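Local atomic coordinates of MmeI (Methylophilus methylotrophus, PDB entry 5HR4), a protein that acts as a type IIL restriction-modification enzyme on DNA, probably transferring a methyl group from S-adenosyl-L-methionine to the exocyclic amino group of adenine. Residues P519-Y524 against I531-V536; Q661-E666 against K671-F676; S208-Y213 against D281-D286; L789-H794 against K874-V879; S845-E850 against P862-K867. All coordinates share one frame; numbering follows the deposited sequence.

Contact 1: residues P519-Y524 against I531-V536; sequences PKAAHY and IRCAFV
A521 on helix 517-524 lies over C533 on strand 532-538, their CA atoms 7.9 Å apart, while the next close pair, Y524 and I531, is wider at 9.5 Å. This is helix-on-sheet packing in the Rossmann-like methyltransferase domain: strands 477-480 and 532-538 run parallel and side by side, and helix 517-524 belongs to the beta-alpha-beta crossover between them. I531, C533 and F535 present their side chains to the helix, whereas A534 packs on L324 and L328 of helix 318-340 behind the sheet. The CB of A521 meets two strand side chains, F535 CE2 at 4.3 Å and C533 SG at 4.5 Å. F587 of the adjoining strand 581-588 touches both A521 and C533, and Y518 meets the F535 ring edge-to-face. No hydrogen bond joins the two segments, and the touching residues are all buried. At the end of the helix Y524 brings its ring toward I531, just ahead of the strand, with CG anti to the backbone N (chi1 177°), and its hydroxyl is bonded to L470 O. The ring crosses the I531 side chain at about a right angle, with CE2 of Y524 4.1 Å from CD1 of I531.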
# COMPACT_ATOMS: atom_id res chain seq x y z
N PRO A 519 -12.61 -9.71 -4.37
CA PRO A 519 -13.86 -10.41 -4.69
C PRO A 519 -14.76 -9.61 -5.60
O PRO A 519 -15.47 -10.19 -6.43
CB PRO A 519 -14.50 -10.62 -3.31
CG PRO A 519 -13.39 -10.53 -2.36
CD PRO A 519 -12.46 -9.51 -2.93
N LYS A 520 -14.78 -8.28 -5.45
CA LYS A 520 -15.52 -7.43 -6.38
C LYS A 520 -15.11 -7.72 -7.81
O LYS A 520 -15.91 -8.20 -8.61
CB LYS A 520 -15.30 -5.95 -6.03
CG LYS A 520 -16.32 -5.41 -5.08
CD LYS A 520 -17.70 -5.44 -5.72
CE LYS A 520 -18.59 -4.31 -5.23
NZ LYS A 520 -19.96 -4.40 -5.82
N ALA A 521 -13.84 -7.44 -8.14
CA ALA A 521 -13.31 -7.79 -9.46
C ALA A 521 -13.62 -9.23 -9.82
O ALA A 521 -14.09 -9.51 -10.93
CB ALA A 521 -11.80 -7.56 -9.49
N ALA A 522 -13.41 -10.16 -8.88
CA ALA A 522 -13.63 -11.57 -9.17
C ALA A 522 -15.09 -11.85 -9.52
O ALA A 522 -15.37 -12.68 -10.39
CB ALA A 522 -13.20 -12.43 -7.99
N HIS A 523 -16.03 -11.18 -8.86
CA HIS A 523 -17.43 -11.36 -9.23
C HIS A 523 -17.76 -10.64 -10.54
O HIS A 523 -18.49 -11.17 -11.38
CB HIS A 523 -18.35 -10.88 -8.09
CG HIS A 523 -18.49 -11.87 -6.98
ND1 HIS A 523 -17.93 -11.69 -5.73
CD2 HIS A 523 -19.13 -13.07 -6.93
CE1 HIS A 523 -18.22 -12.73 -4.96
NE2 HIS A 523 -18.94 -13.58 -5.67
N TYR A 524 -17.17 -9.46 -10.74
CA TYR A 524 -17.42 -8.68 -11.94
C TYR A 524 -17.01 -9.43 -13.21
O TYR A 524 -17.74 -9.43 -14.21
CB TYR A 524 -16.68 -7.36 -11.83
CG TYR A 524 -16.77 -6.45 -13.03
CD1 TYR A 524 -17.94 -5.79 -13.33
CD2 TYR A 524 -15.67 -6.22 -13.83
CE1 TYR A 524 -18.02 -4.93 -14.42
CE2 TYR A 524 -15.73 -5.37 -14.91
CZ TYR A 524 -16.91 -4.73 -15.20
OH TYR A 524 -16.98 -3.87 -16.27
N ILE A 531 -11.37 -10.58 -19.39
CA ILE A 531 -10.79 -9.47 -18.67
C ILE A 531 -9.56 -9.96 -17.93
O ILE A 531 -9.52 -11.11 -17.45
CB ILE A 531 -11.83 -8.86 -17.73
CG1 ILE A 531 -13.02 -8.30 -18.54
CG2 ILE A 531 -11.17 -7.82 -16.82
CD1 ILE A 531 -14.24 -7.94 -17.69
N ARG A 532 -8.53 -9.12 -17.89
CA ARG A 532 -7.32 -9.33 -17.12
C ARG A 532 -7.17 -8.19 -16.10
O ARG A 532 -7.42 -7.02 -16.43
CB ARG A 532 -6.12 -9.38 -18.06
N CYS A 533 -6.79 -8.52 -14.86
CA CYS A 533 -6.74 -7.54 -13.77
C CYS A 533 -5.37 -7.50 -13.10
O CYS A 533 -4.67 -8.51 -13.01
CB CYS A 533 -7.78 -7.85 -12.66
SG CYS A 533 -9.44 -8.25 -13.23
N ALA A 534 -5.03 -6.32 -12.58
CA ALA A 534 -3.85 -6.21 -11.73
C ALA A 534 -4.04 -5.09 -10.71
O ALA A 534 -4.53 -4.02 -11.06
CB ALA A 534 -2.59 -5.97 -12.56
N PHE A 535 -3.66 -5.36 -9.46
CA PHE A 535 -3.78 -4.43 -8.35
C PHE A 535 -2.46 -4.31 -7.60
O PHE A 535 -1.80 -5.32 -7.34
CB PHE A 535 -4.87 -4.87 -7.34
CG PHE A 535 -6.28 -4.60 -7.79
CD1 PHE A 535 -6.60 -3.46 -8.50
CD2 PHE A 535 -7.30 -5.50 -7.49
CE1 PHE A 535 -7.90 -3.22 -8.91
CE2 PHE A 535 -8.59 -5.27 -7.89
CZ PHE A 535 -8.89 -4.14 -8.60
N VAL A 536 -2.07 -3.07 -7.27
CA VAL A 536 -1.12 -2.86 -6.19
C VAL A 536 -1.81 -3.22 -4.86
O VAL A 536 -3.02 -3.02 -4.68
CB VAL A 536 -0.62 -1.40 -6.18
CG1 VAL A 536 0.46 -1.17 -5.09
CG2 VAL A 536 -0.09 -0.99 -7.54

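Contact 2: residues Q661-E666 against K671-F676; sequences QFITNE and KYFRRF
F673 pushes the CE1 and CZ end of its ring against F662 and I663, two consecutive residues of helix 656-665. CZ of F673 comes 3.4 Å from CD1 of F662, which sits in the plane of the F673 ring at its edge. The two rings are set obliquely, neither stacked nor T-shaped, with centroids 5.7 Å apart and planes at 69°. F662 is carried there by a first torsion that puts CG opposite the backbone N (chi1 -171°). I663 runs past F673 in the reverse sense, and its CD1 lies 3.7 Å from CE1 of F673. In the target recognition domain this packs the last turn of the helix against the start of strand 673-677, an inner strand of a small mixed sheet. F654 on the edge strand 653-655 meets both phenylalanine rings, and L706 and V707 of helix 705-719 cover F662 as well. Replacing F662 with an alanine would probably open a gap between helix and strand and leave CZ of F673 without the ring it rests against, though F654 would remain as an aromatic neighbour. With no hydrogen bond or charge crossing between the segments, the contact rests on apolar surfaces alone, and its strength probably depends on shape fit and on exclusion of water.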
# COMPACT_ATOMS: atom_id res chain seq x y z
N GLN A 661 15.28 6.92 40.72
CA GLN A 661 14.65 8.11 41.29
C GLN A 661 13.43 7.72 42.11
O GLN A 661 13.27 8.17 43.25
CB GLN A 661 14.27 9.10 40.19
N PHE A 662 12.61 6.81 41.57
CA PHE A 662 11.36 6.39 42.21
C PHE A 662 11.62 5.63 43.51
O PHE A 662 10.84 5.77 44.46
CB PHE A 662 10.56 5.52 41.23
CG PHE A 662 9.16 5.19 41.67
CD1 PHE A 662 8.90 4.04 42.41
CD2 PHE A 662 8.09 6.00 41.31
CE1 PHE A 662 7.60 3.73 42.81
CE2 PHE A 662 6.79 5.69 41.71
CZ PHE A 662 6.55 4.56 42.45
N ILE A 663 12.67 4.82 43.57
CA ILE A 663 12.93 4.05 44.79
C ILE A 663 13.36 4.96 45.92
O ILE A 663 12.86 4.86 47.05
CB ILE A 663 13.97 2.94 44.54
CG1 ILE A 663 13.31 1.72 43.92
CG2 ILE A 663 14.62 2.55 45.87
CD1 ILE A 663 12.25 1.12 44.81
N THR A 664 14.31 5.87 45.67
CA THR A 664 14.73 6.77 46.73
C THR A 664 13.54 7.58 47.24
O THR A 664 13.33 7.70 48.45
CB THR A 664 15.87 7.69 46.26
OG1 THR A 664 15.33 8.77 45.49
CG2 THR A 664 16.89 6.92 45.42
N ASN A 665 12.73 8.09 46.32
CA ASN A 665 11.52 8.82 46.69
C ASN A 665 10.49 7.95 47.41
O ASN A 665 9.67 8.49 48.15
CB ASN A 665 10.89 9.44 45.45
CG ASN A 665 11.59 10.69 45.02
OD1 ASN A 665 12.27 11.34 45.82
ND2 ASN A 665 11.43 11.06 43.75
N GLU A 666 10.49 6.63 47.19
CA GLU A 666 9.46 5.74 47.75
C GLU A 666 10.07 4.40 48.11
O GLU A 666 9.76 3.37 47.50
CB GLU A 666 8.31 5.58 46.75
CG GLU A 666 7.15 4.69 47.22
CD GLU A 666 6.23 5.39 48.19
OE1 GLU A 666 5.98 6.60 48.01
OE2 GLU A 666 5.75 4.72 49.14
N LYS A 671 10.08 -3.92 46.71
CA LYS A 671 9.54 -5.28 46.69
C LYS A 671 8.70 -5.57 45.45
O LYS A 671 8.49 -6.74 45.11
CB LYS A 671 8.71 -5.52 47.96
N TYR A 672 8.21 -4.53 44.76
CA TYR A 672 7.27 -4.68 43.66
C TYR A 672 7.88 -4.46 42.27
O TYR A 672 7.20 -4.72 41.27
CB TYR A 672 6.08 -3.73 43.85
CG TYR A 672 5.22 -4.15 45.01
CD1 TYR A 672 4.68 -5.42 45.07
CD2 TYR A 672 4.97 -3.28 46.07
CE1 TYR A 672 3.90 -5.83 46.14
CE2 TYR A 672 4.19 -3.68 47.15
CZ TYR A 672 3.66 -4.96 47.18
OH TYR A 672 2.87 -5.37 48.24
N PHE A 673 9.11 -3.98 42.18
CA PHE A 673 9.79 -3.87 40.90
C PHE A 673 10.28 -5.22 40.45
O PHE A 673 10.74 -6.04 41.24
CB PHE A 673 10.98 -2.92 40.99
CG PHE A 673 10.59 -1.49 40.95
CD1 PHE A 673 10.26 -0.83 42.11
CD2 PHE A 673 10.54 -0.81 39.75
CE1 PHE A 673 9.90 0.49 42.08
CE2 PHE A 673 10.17 0.51 39.70
CZ PHE A 673 9.85 1.17 40.87
N ARG A 674 10.17 -5.46 39.15
CA ARG A 674 10.72 -6.65 38.53
C ARG A 674 11.21 -6.25 37.15
O ARG A 674 10.78 -5.23 36.60
CB ARG A 674 9.67 -7.78 38.49
CG ARG A 674 9.37 -8.49 39.83
CD ARG A 674 8.65 -9.79 39.50
NE ARG A 674 8.44 -10.70 40.62
CZ ARG A 674 7.61 -11.75 40.55
NH1 ARG A 674 6.93 -11.98 39.44
NH2 ARG A 674 7.43 -12.54 41.60
N ARG A 675 12.14 -7.04 36.60
CA ARG A 675 12.72 -6.74 35.29
C ARG A 675 11.68 -6.91 34.19
O ARG A 675 10.90 -7.86 34.20
CB ARG A 675 13.92 -7.65 35.00
CG ARG A 675 15.14 -7.37 35.85
CD ARG A 675 16.24 -8.42 35.69
NE ARG A 675 17.20 -8.34 36.78
CZ ARG A 675 18.18 -7.44 36.85
NH1 ARG A 675 18.34 -6.54 35.88
NH2 ARG A 675 19.00 -7.43 37.89
N PHE A 676 11.71 -6.01 33.22
CA PHE A 676 10.73 -5.99 32.14
C PHE A 676 11.46 -6.09 30.82
O PHE A 676 12.30 -5.23 30.52
CB PHE A 676 9.91 -4.71 32.22
CG PHE A 676 8.78 -4.65 31.28
CD1 PHE A 676 7.65 -5.43 31.48
CD2 PHE A 676 8.79 -3.75 30.22
CE1 PHE A 676 6.56 -5.35 30.62
CE2 PHE A 676 7.71 -3.66 29.34
CZ PHE A 676 6.59 -4.46 29.55

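Contact 3: residues S208-Y213 against D281-D286; sequences SLFQEY and DLCSLD. With CA (calcium ion), chain G.
Q211 and C283 press together beside a calcium ion that the 208-213 segment reaches through a water alone. The 281-286 segment binds the metal directly, and with main-chain oxygens: C283 O at 2.3 Å and L285 O at 2.2 Å from the calcium. The water completes this half of the shell, 2.4 Å from the metal. Two side chains of the other segment hold that water as a second shell; it donates to Q211 OE1 over 3.2 Å and is also hydrogen-bonded to S208 OG. S208 stands at the N-cap position of helix 209-217, but its side chain makes no capping bond. Q211 is stretched out, CG anti to the backbone N (chi1 178°), and runs alongside C283, with CB of Q211 3.7 Å from CB of C283. Its OE1 and C283 O are both acceptors, 3.4 Å apart and not bonded; C283 O is spent on the calcium and OE1 on the water. The amide is fixed in rotation at its other end, since NE2 donates to E215. On the apolar side of the contact, SG of C283 lies 4.0 Å from CD2 of F210, an oblique sulfur-aromatic contact, and E200 of helix 183-200 touches both residues. Q158 OE1 and D201 OD2 are among the three further ligands of the metal. The arrangement is that of a protein calcium site built from main-chain carbonyls, side-chain oxygens and water, here drawing together loops and helix ends, about 26 Å from the bound DNA at the nearest atom.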
# COMPACT_ATOMS: atom_id res chain seq x y z
N SER A 208 -0.46 32.92 -22.89
CA SER A 208 -0.62 33.74 -21.69
C SER A 208 -1.90 34.57 -21.68
O SER A 208 -2.00 35.56 -20.95
CB SER A 208 0.60 34.65 -21.49
OG SER A 208 1.74 33.88 -21.12
N LEU A 209 -2.91 34.19 -22.47
CA LEU A 209 -4.10 35.04 -22.57
C LEU A 209 -4.83 35.14 -21.24
O LEU A 209 -5.29 36.22 -20.85
CB LEU A 209 -5.03 34.49 -23.65
CG LEU A 209 -5.99 35.55 -24.14
CD1 LEU A 209 -5.23 36.53 -25.00
CD2 LEU A 209 -7.10 34.88 -24.91
N PHE A 210 -4.92 34.02 -20.52
CA PHE A 210 -5.52 34.04 -19.19
C PHE A 210 -4.76 34.98 -18.27
O PHE A 210 -5.36 35.83 -17.60
CB PHE A 210 -5.56 32.63 -18.62
CG PHE A 210 -6.31 32.53 -17.34
CD1 PHE A 210 -7.53 33.18 -17.19
CD2 PHE A 210 -5.81 31.80 -16.28
CE1 PHE A 210 -8.22 33.10 -16.02
CE2 PHE A 210 -6.51 31.71 -15.10
CZ PHE A 210 -7.72 32.36 -14.97
N GLN A 211 -3.43 34.84 -18.22
CA GLN A 211 -2.65 35.67 -17.31
C GLN A 211 -2.76 37.14 -17.69
O GLN A 211 -2.95 38.00 -16.82
CB GLN A 211 -1.17 35.25 -17.31
CG GLN A 211 -0.32 36.15 -16.40
CD GLN A 211 1.14 35.77 -16.38
OE1 GLN A 211 1.49 34.61 -16.56
NE2 GLN A 211 2.01 36.76 -16.16
N GLU A 212 -2.67 37.45 -18.98
CA GLU A 212 -2.74 38.85 -19.39
C GLU A 212 -4.08 39.45 -19.02
O GLU A 212 -4.15 40.59 -18.53
CB GLU A 212 -2.48 38.98 -20.89
CG GLU A 212 -1.02 38.71 -21.28
CD GLU A 212 -0.84 38.33 -22.75
OE1 GLU A 212 -1.68 38.74 -23.59
OE2 GLU A 212 0.14 37.60 -23.05
N TYR A 213 -5.17 38.69 -19.21
CA TYR A 213 -6.49 39.22 -18.88
C TYR A 213 -6.56 39.59 -17.40
O TYR A 213 -6.91 40.72 -17.04
CB TYR A 213 -7.58 38.21 -19.25
CG TYR A 213 -8.97 38.76 -19.04
CD1 TYR A 213 -9.70 39.29 -20.11
CD2 TYR A 213 -9.56 38.76 -17.78
CE1 TYR A 213 -10.98 39.80 -19.91
CE2 TYR A 213 -10.82 39.27 -17.58
CZ TYR A 213 -11.53 39.79 -18.63
OH TYR A 213 -12.79 40.29 -18.39
N ASP A 281 0.67 34.01 -9.61
CA ASP A 281 1.86 33.22 -9.34
C ASP A 281 1.82 31.91 -10.12
O ASP A 281 2.80 31.52 -10.76
CB ASP A 281 1.94 32.95 -7.85
CG ASP A 281 3.33 32.93 -7.36
OD1 ASP A 281 3.97 31.87 -7.53
OD2 ASP A 281 3.76 33.97 -6.82
N LEU A 282 0.70 31.19 -10.05
CA LEU A 282 0.58 29.95 -10.80
C LEU A 282 0.66 30.20 -12.30
O LEU A 282 1.25 29.41 -13.04
CB LEU A 282 -0.72 29.23 -10.42
CG LEU A 282 -0.79 28.62 -9.01
CD1 LEU A 282 -2.14 28.00 -8.76
CD2 LEU A 282 0.30 27.57 -8.84
N CYS A 283 0.09 31.32 -12.77
CA CYS A 283 0.12 31.60 -14.20
C CYS A 283 1.54 31.75 -14.71
O CYS A 283 1.85 31.32 -15.82
CB CYS A 283 -0.66 32.88 -14.53
SG CYS A 283 -2.43 32.78 -14.30
N SER A 284 2.41 32.36 -13.91
CA SER A 284 3.74 32.66 -14.43
C SER A 284 4.59 31.42 -14.65
O SER A 284 5.62 31.51 -15.33
CB SER A 284 4.46 33.64 -13.51
OG SER A 284 4.76 33.02 -12.28
N LEU A 285 4.19 30.26 -14.13
CA LEU A 285 4.88 29.01 -14.43
C LEU A 285 4.41 28.44 -15.76
O LEU A 285 3.41 28.86 -16.35
CB LEU A 285 4.67 28.01 -13.31
CG LEU A 285 5.01 28.52 -11.91
CD1 LEU A 285 4.72 27.46 -10.85
CD2 LEU A 285 6.45 28.96 -11.83
N ASP A 286 5.15 27.44 -16.26
CA ASP A 286 4.81 26.76 -17.50
C ASP A 286 4.14 25.44 -17.14
O ASP A 286 4.78 24.54 -16.59
CB ASP A 286 6.06 26.55 -18.36
CG ASP A 286 5.75 26.04 -19.76
OD1 ASP A 286 4.60 26.21 -20.22
OD2 ASP A 286 6.67 25.49 -20.41
CA CA G . 2.22 30.15 -17.74
O HOH W 1 1.24 32.18 -18.56

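Contact 4: residues L789-H794 against K874-V879; sequences LSSTMH and KAVDSV
The carboxylate of D877 faces M793 with one oxygen: OD1 lies 3.5 Å from CG of M793, the two side chains crossing at a slant, while OD2 forms a salt bridge with R891. The other flat group, the H794 ring, is turned away from helix 863-880; L789 CD2 covers one of its faces, 3.7 Å above the centre, and F820 meets the ring edge-to-face. Between these groups S791 touches V876. CB of S791 rests on both methyls of the valine, 3.9 Å from CG2 and 4.0 Å from CG1. S791 occupies the break between helices 783-790 and 792-801 and is the N-cap of the second, at a place where the target recognition region meets the helices of the C-terminal one. With chi1 at 73°, OG folds back over the first turn and accepts from H794 N at 3.0 Å, a fairly straight bond of 162°, and it is also hydrogen-bonded to L788 O in the last turn of the preceding helix. An alanine here would keep the touch on V876 but would probably leave H794 N without its capping acceptor and L788 O without its hydroxyl partner. T792 N is bonded to D873 OD1, which adds a polar tie between the start of this helix and helix 863-880. M793, bent along its chain, reaches past D877 to Y880 and also packs on R891, F894 and L895 of helix 888-903. V879, one turn along from V876, packs on I833 of helix 827-845 and on W822.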
# COMPACT_ATOMS: atom_id res chain seq x y z
N LEU A 789 13.70 -24.32 17.67
CA LEU A 789 13.39 -22.95 17.26
C LEU A 789 14.62 -22.18 16.81
O LEU A 789 14.47 -21.11 16.21
CB LEU A 789 12.72 -22.19 18.40
CG LEU A 789 11.58 -22.92 19.10
CD1 LEU A 789 10.92 -21.97 20.07
CD2 LEU A 789 10.59 -23.46 18.08
N SER A 790 15.81 -22.67 17.10
CA SER A 790 17.01 -22.06 16.55
C SER A 790 17.28 -22.52 15.12
O SER A 790 18.03 -21.85 14.40
CB SER A 790 18.21 -22.38 17.44
N SER A 791 16.67 -23.62 14.70
CA SER A 791 17.05 -24.28 13.46
C SER A 791 16.70 -23.44 12.24
O SER A 791 15.70 -22.71 12.22
CB SER A 791 16.35 -25.64 13.36
OG SER A 791 14.97 -25.47 13.07
N THR A 792 17.53 -23.57 11.20
CA THR A 792 17.22 -23.02 9.89
C THR A 792 15.83 -23.44 9.44
O THR A 792 15.09 -22.65 8.83
CB THR A 792 18.27 -23.49 8.88
OG1 THR A 792 19.50 -22.80 9.11
CG2 THR A 792 17.83 -23.21 7.45
N MET A 793 15.45 -24.69 9.73
CA MET A 793 14.16 -25.22 9.29
C MET A 793 13.00 -24.44 9.89
O MET A 793 12.03 -24.11 9.18
CB MET A 793 14.06 -26.69 9.68
CG MET A 793 14.74 -27.62 8.71
SD MET A 793 13.97 -27.53 7.09
CE MET A 793 13.70 -29.29 6.80
N HIS A 794 13.06 -24.16 11.19
CA HIS A 794 11.99 -23.40 11.82
C HIS A 794 11.96 -21.98 11.29
O HIS A 794 10.89 -21.48 10.92
CB HIS A 794 12.16 -23.41 13.33
CG HIS A 794 11.13 -22.60 14.05
ND1 HIS A 794 9.78 -22.90 13.99
CD2 HIS A 794 11.24 -21.48 14.80
CE1 HIS A 794 9.11 -22.00 14.69
NE2 HIS A 794 9.97 -21.13 15.19
N LYS A 874 22.39 -29.60 11.00
CA LYS A 874 22.73 -30.98 10.66
C LYS A 874 21.96 -31.98 11.52
O LYS A 874 21.40 -32.96 11.01
CB LYS A 874 24.24 -31.17 10.82
CG LYS A 874 24.80 -32.53 10.36
CD LYS A 874 25.89 -32.99 11.33
CE LYS A 874 27.00 -33.77 10.64
NZ LYS A 874 27.93 -32.90 9.86
N ALA A 875 21.89 -31.73 12.83
CA ALA A 875 21.13 -32.61 13.72
C ALA A 875 19.63 -32.54 13.44
O ALA A 875 18.96 -33.58 13.40
CB ALA A 875 21.42 -32.26 15.17
N VAL A 876 19.08 -31.34 13.24
CA VAL A 876 17.65 -31.21 12.97
C VAL A 876 17.32 -31.77 11.58
O VAL A 876 16.33 -32.48 11.40
CB VAL A 876 17.19 -29.74 13.11
CG1 VAL A 876 15.70 -29.58 12.74
CG2 VAL A 876 17.42 -29.23 14.52
N ASP A 877 18.14 -31.44 10.59
CA ASP A 877 17.89 -31.95 9.25
C ASP A 877 17.89 -33.47 9.23
O ASP A 877 17.07 -34.09 8.55
CB ASP A 877 18.94 -31.41 8.28
CG ASP A 877 18.83 -29.91 8.10
OD1 ASP A 877 17.73 -29.37 8.37
OD2 ASP A 877 19.84 -29.29 7.69
N SER A 878 18.82 -34.07 9.98
CA SER A 878 18.85 -35.52 10.11
C SER A 878 17.53 -36.06 10.66
O SER A 878 17.03 -37.09 10.18
CB SER A 878 20.03 -35.94 10.99
OG SER A 878 19.76 -37.17 11.63
N VAL A 879 16.95 -35.39 11.66
CA VAL A 879 15.69 -35.87 12.22
C VAL A 879 14.61 -35.87 11.15
O VAL A 879 13.75 -36.77 11.11
CB VAL A 879 15.28 -35.02 13.43
CG1 VAL A 879 13.94 -35.47 13.95
CG2 VAL A 879 16.33 -35.12 14.53

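Contact 5: residues S845-E850 against P862-K867; sequences SNYPNE and PSELLK
E864 leaves the first turn of helix 863-880 with CB 4.2 Å from OH of Y847, the first of several touches along its length. CG stands anti to the backbone N (chi1 -175°), and the extended chain beyond it carries the carboxylate across to the loop that follows helix 827-845. CD comes 3.6 Å from ND2 of N846. At the tip the two oxygens part company. OE1 lies at the edge of the Y847 ring, 3.5 Å from CE1, near the ring plane. OE2 accepts a hydrogen bond from N846 ND2 at 2.8 Å, through the lone pair on the side of OE1; the bond is bent, 131° at the hydrogen, though the carboxylate and amide planes are only 28° apart and OE2 lies near the amide plane. The contact bridges the connection between helices 827-845 and 863-880 of the C-terminal domain, which includes the short helix 852-856: L855 of that helix touches both Y847 and P862. P862 holds the N-cap position of helix 863-880 and lies over one face of the Y847 ring in a CH-pi contact. CG of P862 is 4.1 Å from the ring centroid, displaced toward the rim, while CB reaches CZ of Y847 at 3.5 Å. Placed in the first helical turn, the carboxylate of E864 would probably gain from the positive end of the helix dipole. E864 also packs on A843 of helix 827-845, and L865 beside it turns to I840 and A843.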
# COMPACT_ATOMS: atom_id res chain seq x y z
N SER A 845 28.01 -17.31 25.05
CA SER A 845 28.64 -16.87 26.29
C SER A 845 30.05 -16.32 26.06
O SER A 845 30.41 -15.28 26.61
CB SER A 845 28.68 -18.02 27.31
N ASN A 846 30.85 -16.98 25.21
CA ASN A 846 32.24 -16.57 24.95
C ASN A 846 32.41 -15.17 24.39
O ASN A 846 33.49 -14.82 23.91
CB ASN A 846 32.93 -17.54 23.98
CG ASN A 846 33.14 -18.91 24.57
OD1 ASN A 846 33.50 -19.06 25.75
ND2 ASN A 846 32.92 -19.94 23.75
N TYR A 847 31.35 -14.35 24.41
CA TYR A 847 31.39 -13.00 23.85
C TYR A 847 30.60 -12.12 24.80
O TYR A 847 29.45 -11.76 24.52
CB TYR A 847 30.83 -12.95 22.43
CG TYR A 847 31.68 -13.69 21.42
CD1 TYR A 847 31.52 -15.07 21.23
CD2 TYR A 847 32.65 -13.03 20.67
CE1 TYR A 847 32.32 -15.76 20.32
CE2 TYR A 847 33.45 -13.71 19.75
CZ TYR A 847 33.28 -15.08 19.59
OH TYR A 847 34.07 -15.76 18.69
N PRO A 848 31.21 -11.80 25.94
CA PRO A 848 30.62 -10.82 26.84
C PRO A 848 30.39 -9.51 26.10
O PRO A 848 30.92 -9.28 25.01
CB PRO A 848 31.53 -10.60 28.05
N ASN A 849 29.57 -8.66 26.68
CA ASN A 849 29.25 -7.35 26.10
C ASN A 849 28.97 -7.35 24.58
O ASN A 849 29.18 -6.33 23.90
CB ASN A 849 30.35 -6.34 26.46
CG ASN A 849 31.64 -6.59 25.75
OD1 ASN A 849 32.48 -7.34 26.22
ND2 ASN A 849 31.82 -5.91 24.63
N GLU A 850 28.48 -8.46 24.04
CA GLU A 850 27.80 -8.45 22.75
C GLU A 850 26.33 -8.75 23.02
O GLU A 850 26.00 -9.76 23.65
CB GLU A 850 28.40 -9.48 21.78
CG GLU A 850 28.44 -9.05 20.29
CD GLU A 850 29.49 -7.97 20.01
OE1 GLU A 850 30.54 -7.99 20.69
OE2 GLU A 850 29.28 -7.11 19.14
N PRO A 862 30.12 -14.02 14.94
CA PRO A 862 31.37 -14.77 15.08
C PRO A 862 31.26 -16.14 14.41
O PRO A 862 30.18 -16.73 14.33
CB PRO A 862 31.53 -14.90 16.61
CG PRO A 862 30.13 -14.82 17.14
CD PRO A 862 29.37 -13.89 16.20
N SER A 863 32.39 -16.63 13.89
CA SER A 863 32.34 -17.90 13.17
C SER A 863 32.10 -19.06 14.13
O SER A 863 31.58 -20.11 13.73
CB SER A 863 33.62 -18.12 12.36
OG SER A 863 34.79 -17.97 13.15
N GLU A 864 32.47 -18.90 15.40
CA GLU A 864 32.20 -19.96 16.36
C GLU A 864 30.70 -20.16 16.56
O GLU A 864 30.25 -21.30 16.78
CB GLU A 864 32.90 -19.64 17.68
CG GLU A 864 32.81 -20.73 18.73
CD GLU A 864 33.07 -20.20 20.13
OE1 GLU A 864 33.54 -19.04 20.25
OE2 GLU A 864 32.78 -20.94 21.10
N LEU A 865 29.90 -19.09 16.46
CA LEU A 865 28.46 -19.24 16.58
C LEU A 865 27.87 -19.85 15.32
O LEU A 865 27.03 -20.77 15.40
CB LEU A 865 27.80 -17.89 16.87
CG LEU A 865 26.30 -17.93 17.21
CD1 LEU A 865 25.99 -18.92 18.32
CD2 LEU A 865 25.81 -16.55 17.56
N LEU A 866 28.30 -19.37 14.15
CA LEU A 866 27.83 -19.95 12.90
C LEU A 866 28.04 -21.46 12.88
O LEU A 866 27.18 -22.20 12.39
CB LEU A 866 28.55 -19.30 11.73
CG LEU A 866 28.11 -19.86 10.39
CD1 LEU A 866 26.58 -19.75 10.23
CD2 LEU A 866 28.84 -19.13 9.28
N LYS A 867 29.16 -21.93 13.44
CA LYS A 867 29.45 -23.35 13.41
C LYS A 867 28.44 -24.13 14.24
O LYS A 867 27.83 -25.10 13.75
CB LYS A 867 30.88 -23.60 13.89

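In the fold
Contacts 1 and 4 are buried, contacts 2 and 3 only partly so, and contact 5 lies at the surface. Contacts 1 and 2 both set a helix against a strand with apolar groups alone, one in the large methyltransferase sheet, the other in a small sheet of the target recognition domain about 58 Å away between centres. Contact 3 is set apart by its metal. Contacts 4 and 5 share helix 863-880, with centres about 20 Å apart: contact 5 holds its exposed start through a hydrogen bond and a proline-tyrosine contact, while contact 4 meets a later turn through V876 and D877, in a mostly buried interface. Along the chain, contact 5 falls within the span bracketed by contact 4.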